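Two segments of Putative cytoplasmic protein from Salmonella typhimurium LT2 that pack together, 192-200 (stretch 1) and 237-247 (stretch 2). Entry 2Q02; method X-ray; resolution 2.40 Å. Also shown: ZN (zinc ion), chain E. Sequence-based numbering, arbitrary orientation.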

# COMPACT_ATOMS: atom_id res chain seq x y z
N ALA A 192 4.22 14.42 3.79
CA ALA A 192 5.22 13.37 3.51
C ALA A 192 4.64 11.96 3.60
O ALA A 192 5.40 10.97 3.74
CB ALA A 192 6.39 13.49 4.47
N ILE A 193 3.32 11.89 3.57
CA ILE A 193 2.59 10.63 3.46
C ILE A 193 2.21 10.53 1.98
O ILE A 193 1.43 11.35 1.48
CB ILE A 193 1.30 10.65 4.34
CG1 ILE A 193 1.65 10.55 5.82
CG2 ILE A 193 0.35 9.49 3.97
CD1 ILE A 193 0.48 10.88 6.72
N GLY A 194 2.75 9.53 1.29
CA GLY A 194 2.57 9.44 -0.16
C GLY A 194 1.36 8.64 -0.62
O GLY A 194 0.91 8.77 -1.76
N LEU A 195 0.87 7.77 0.26
CA LEU A 195 -0.28 6.94 -0.04
C LEU A 195 -0.87 6.40 1.24
O LEU A 195 -0.17 6.30 2.25
CB LEU A 195 0.15 5.80 -0.93
CG LEU A 195 -0.87 4.78 -1.38
CD1 LEU A 195 -1.87 5.43 -2.25
CD2 LEU A 195 -0.15 3.65 -2.14
N VAL A 196 -2.15 6.06 1.20
CA VAL A 196 -2.81 5.42 2.34
C VAL A 196 -3.47 4.12 1.89
O VAL A 196 -4.11 4.09 0.83
CB VAL A 196 -3.86 6.34 3.03
CG1 VAL A 196 -4.55 5.62 4.15
CG2 VAL A 196 -3.18 7.62 3.55
N HIS A 197 -3.26 3.06 2.68
CA HIS A 197 -3.83 1.74 2.44
C HIS A 197 -4.93 1.50 3.48
O HIS A 197 -4.68 1.58 4.70
CB HIS A 197 -2.78 0.63 2.57
CG HIS A 197 -1.97 0.39 1.33
ND1 HIS A 197 -0.95 -0.53 1.29
CD2 HIS A 197 -2.01 0.96 0.10
CE1 HIS A 197 -0.41 -0.53 0.08
NE2 HIS A 197 -1.03 0.36 -0.66
N LEU A 198 -6.14 1.21 2.99
CA LEU A 198 -7.31 1.01 3.81
C LEU A 198 -7.74 -0.45 3.69
O LEU A 198 -7.59 -1.10 2.63
CB LEU A 198 -8.47 1.91 3.36
CG LEU A 198 -8.31 3.44 3.29
CD1 LEU A 198 -9.57 4.10 2.67
CD2 LEU A 198 -8.02 4.02 4.65
N SER A 199 -8.22 -0.96 4.82
CA SER A 199 -8.83 -2.27 4.91
C SER A 199 -9.44 -2.32 6.29
O SER A 199 -9.03 -1.57 7.18
CB SER A 199 -7.83 -3.42 4.71
OG SER A 199 -7.18 -3.77 5.90
N GLY A 200 -10.45 -3.17 6.44
CA GLY A 200 -11.13 -3.32 7.71
C GLY A 200 -10.86 -4.68 8.29
O GLY A 200 -10.50 -5.60 7.56
ZN ZN E . -0.36 -1.81 2.90
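Stretch 2 (237-247) GYRGIYAFEPF

Stretch 2 runs alongside stretch 1 as a neighbouring parallel strand, preceded by a loop that folds a tyrosine back over the start of the pairing. The axes of strand 193-198 and strand 242-244 approach to 4.7 Å, their N-to-C directions 33° apart (signed crossing angle -33°), and 666 Å² of surface is buried between the stretches, both sides summed. Gly-237 leaves a helix with positive phi (103°) in a Schellman motif and lies out of reach of stretch 1; a side chain here would be jammed against the carbonyl oxygen of the preceding residue. Tyr-238 then turns its CA-to-CB bond toward stretch 1, with chi1 t. Its ring meets Ile-193 O at the edge, near the ring plane (CE1 to Ile-193 O, 3.6 Å), and packs against aliphatic groups, CE1 lying 3.8 Å from Ile-193 CG2 and CZ 3.6 Å from Val-196 CG2. The hydroxyl reaches over the backbone, 3.5 Å from Leu-195 CA, and donates a hydrogen bond within its own stretch, Tyr-238 OH to Ile-241 O at 2.8 Å, so the ring closes over the intervening loop. Arg-239 is exposed and makes no contact with stretch 1. Gly-240 lies beneath that ring: a CB at its position would point toward stretch 1 but would clash with Tyr-238 CZ at 2.4 Å.

At Ile-241 the backbone is extended (phi/psi -91°/138°) and direct backbone hydrogen bonding to stretch 1 begins. A water bridges the two stretches, donating to Gly-194 O at 2.9 Å and accepting from Ile-241 N at 2.7 Å; next, Val-196 N donates to Ile-241 O at 3.1 Å. The CA-to-CB bond of Ile-241 points sideways, its CB 3.6 Å from Leu-195 CD1. Tyr-242 pairs with Val-196, CA to CA 5.0 Å, and their side chains share a face of the sheet, where Tyr-242 CD1 is 3.8 Å from Val-196 CB and Tyr-242 CB is 3.8 Å from Leu-198 CD1. Ala-243, opposite His-197, uses both backbone polar atoms, as one residue of a parallel pair does: Ala-243 N donates to Val-196 O at 2.9 Å, and Ala-243 O accepts from Leu-198 N at 2.9 Å. The same carbonyl receives a CA-H...O contact, His-197 CA to Ala-243 O, at 3.3 Å. Its methyl shares the face of His-197, with Ala-243 CB 3.9 Å from His-197 CD2. Phe-244 returns to the face of Tyr-242, pairing with Leu-198; its CE1 lies 3.8 Å from Leu-198 CD1.

Beyond the strand, Glu-245 N donates the shortest hydrogen bond of the ladder, to Leu-198 O at 2.7 Å. The CA-to-CB bond of Glu-245 points toward stretch 1, with CB over one face of the His-197 ring, and its carboxylate joins that histidine on the zinc ion: Glu-245 OE1 and His-197 ND1 each lie 2.1 Å from ZN, three further ligand atoms coming from elsewhere in the structure. Pro-246 makes little contact, and Phe-247 makes none.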

# COMPACT_ATOMS: atom_id res chain seq x y z
N GLY A 237 -5.34 17.77 6.51
CA GLY A 237 -5.07 18.34 5.19
C GLY A 237 -4.62 17.36 4.12
O GLY A 237 -4.15 17.79 3.08
N TYR A 238 -4.78 16.06 4.34
CA TYR A 238 -4.36 15.07 3.34
C TYR A 238 -5.26 15.13 2.11
O TYR A 238 -6.47 14.96 2.24
CB TYR A 238 -4.41 13.65 3.92
CG TYR A 238 -3.94 12.56 2.97
CD1 TYR A 238 -2.60 12.43 2.64
CD2 TYR A 238 -4.82 11.62 2.46
CE1 TYR A 238 -2.14 11.39 1.79
CE2 TYR A 238 -4.39 10.58 1.62
CZ TYR A 238 -3.05 10.47 1.28
OH TYR A 238 -2.62 9.47 0.44
N ARG A 239 -4.65 15.33 0.94
CA ARG A 239 -5.35 15.31 -0.36
C ARG A 239 -4.86 14.19 -1.26
O ARG A 239 -5.08 14.23 -2.47
CB ARG A 239 -5.13 16.65 -1.09
CG ARG A 239 -5.72 17.85 -0.39
CD ARG A 239 -7.25 17.84 -0.47
NE ARG A 239 -7.84 18.68 0.57
CZ ARG A 239 -8.29 18.25 1.75
NH1 ARG A 239 -8.27 16.96 2.08
NH2 ARG A 239 -8.80 19.12 2.62
N GLY A 240 -4.20 13.18 -0.68
CA GLY A 240 -3.58 12.11 -1.45
C GLY A 240 -4.52 10.95 -1.70
O GLY A 240 -5.70 11.06 -1.49
N ILE A 241 -3.97 9.83 -2.12
CA ILE A 241 -4.77 8.70 -2.59
C ILE A 241 -5.10 7.72 -1.44
O ILE A 241 -4.26 7.42 -0.57
CB ILE A 241 -4.03 7.94 -3.73
CG1 ILE A 241 -3.84 8.88 -4.94
CG2 ILE A 241 -4.77 6.68 -4.12
CD1 ILE A 241 -2.90 8.36 -6.02
N TYR A 242 -6.35 7.25 -1.44
CA TYR A 242 -6.77 6.16 -0.60
C TYR A 242 -6.93 4.93 -1.50
O TYR A 242 -7.69 4.95 -2.48
CB TYR A 242 -8.11 6.50 0.07
CG TYR A 242 -8.03 7.63 1.09
CD1 TYR A 242 -7.46 7.41 2.35
CD2 TYR A 242 -8.56 8.90 0.82
CE1 TYR A 242 -7.38 8.41 3.28
CE2 TYR A 242 -8.50 9.93 1.76
CZ TYR A 242 -7.90 9.67 2.99
OH TYR A 242 -7.82 10.63 3.96
N ALA A 243 -6.20 3.88 -1.15
CA ALA A 243 -6.18 2.62 -1.89
C ALA A 243 -6.67 1.53 -0.98
O ALA A 243 -6.19 1.43 0.14
CB ALA A 243 -4.76 2.29 -2.36
N PHE A 244 -7.60 0.72 -1.47
CA PHE A 244 -8.18 -0.39 -0.73
C PHE A 244 -7.31 -1.63 -0.90
O PHE A 244 -7.05 -2.04 -2.04
CB PHE A 244 -9.63 -0.65 -1.19
CG PHE A 244 -10.60 0.43 -0.76
CD1 PHE A 244 -10.99 0.52 0.57
CD2 PHE A 244 -11.09 1.35 -1.67
CE1 PHE A 244 -11.88 1.53 0.98
CE2 PHE A 244 -12.01 2.35 -1.27
CZ PHE A 244 -12.39 2.44 0.05
N GLU A 245 -6.84 -2.19 0.22
CA GLU A 245 -5.88 -3.32 0.22
C GLU A 245 -6.27 -4.41 1.24
O GLU A 245 -5.64 -4.58 2.28
CB GLU A 245 -4.43 -2.81 0.46
CG GLU A 245 -3.35 -3.91 0.32
CD GLU A 245 -1.99 -3.53 0.91
OE1 GLU A 245 -1.94 -2.92 2.00
OE2 GLU A 245 -0.95 -3.86 0.31
N PRO A 246 -7.33 -5.16 0.96
CA PRO A 246 -7.60 -6.36 1.73
C PRO A 246 -6.65 -7.53 1.40
O PRO A 246 -6.07 -7.56 0.30
CB PRO A 246 -9.04 -6.69 1.34
CG PRO A 246 -9.14 -6.22 -0.04
CD PRO A 246 -8.35 -4.95 -0.09
N PHE A 247 -6.50 -8.47 2.34
CA PHE A 247 -5.60 -9.65 2.19
C PHE A 247 -6.25 -11.03 2.43
O PHE A 247 -5.67 -12.07 2.06
CB PHE A 247 -4.44 -9.54 3.18
CG PHE A 247 -3.29 -8.77 2.69
CD1 PHE A 247 -2.29 -9.40 1.96
CD2 PHE A 247 -3.17 -7.42 2.99
CE1 PHE A 247 -1.19 -8.68 1.50
CE2 PHE A 247 -2.08 -6.69 2.54
CZ PHE A 247 -1.08 -7.33 1.80
O HOH W 1 -1.36 10.09 -2.88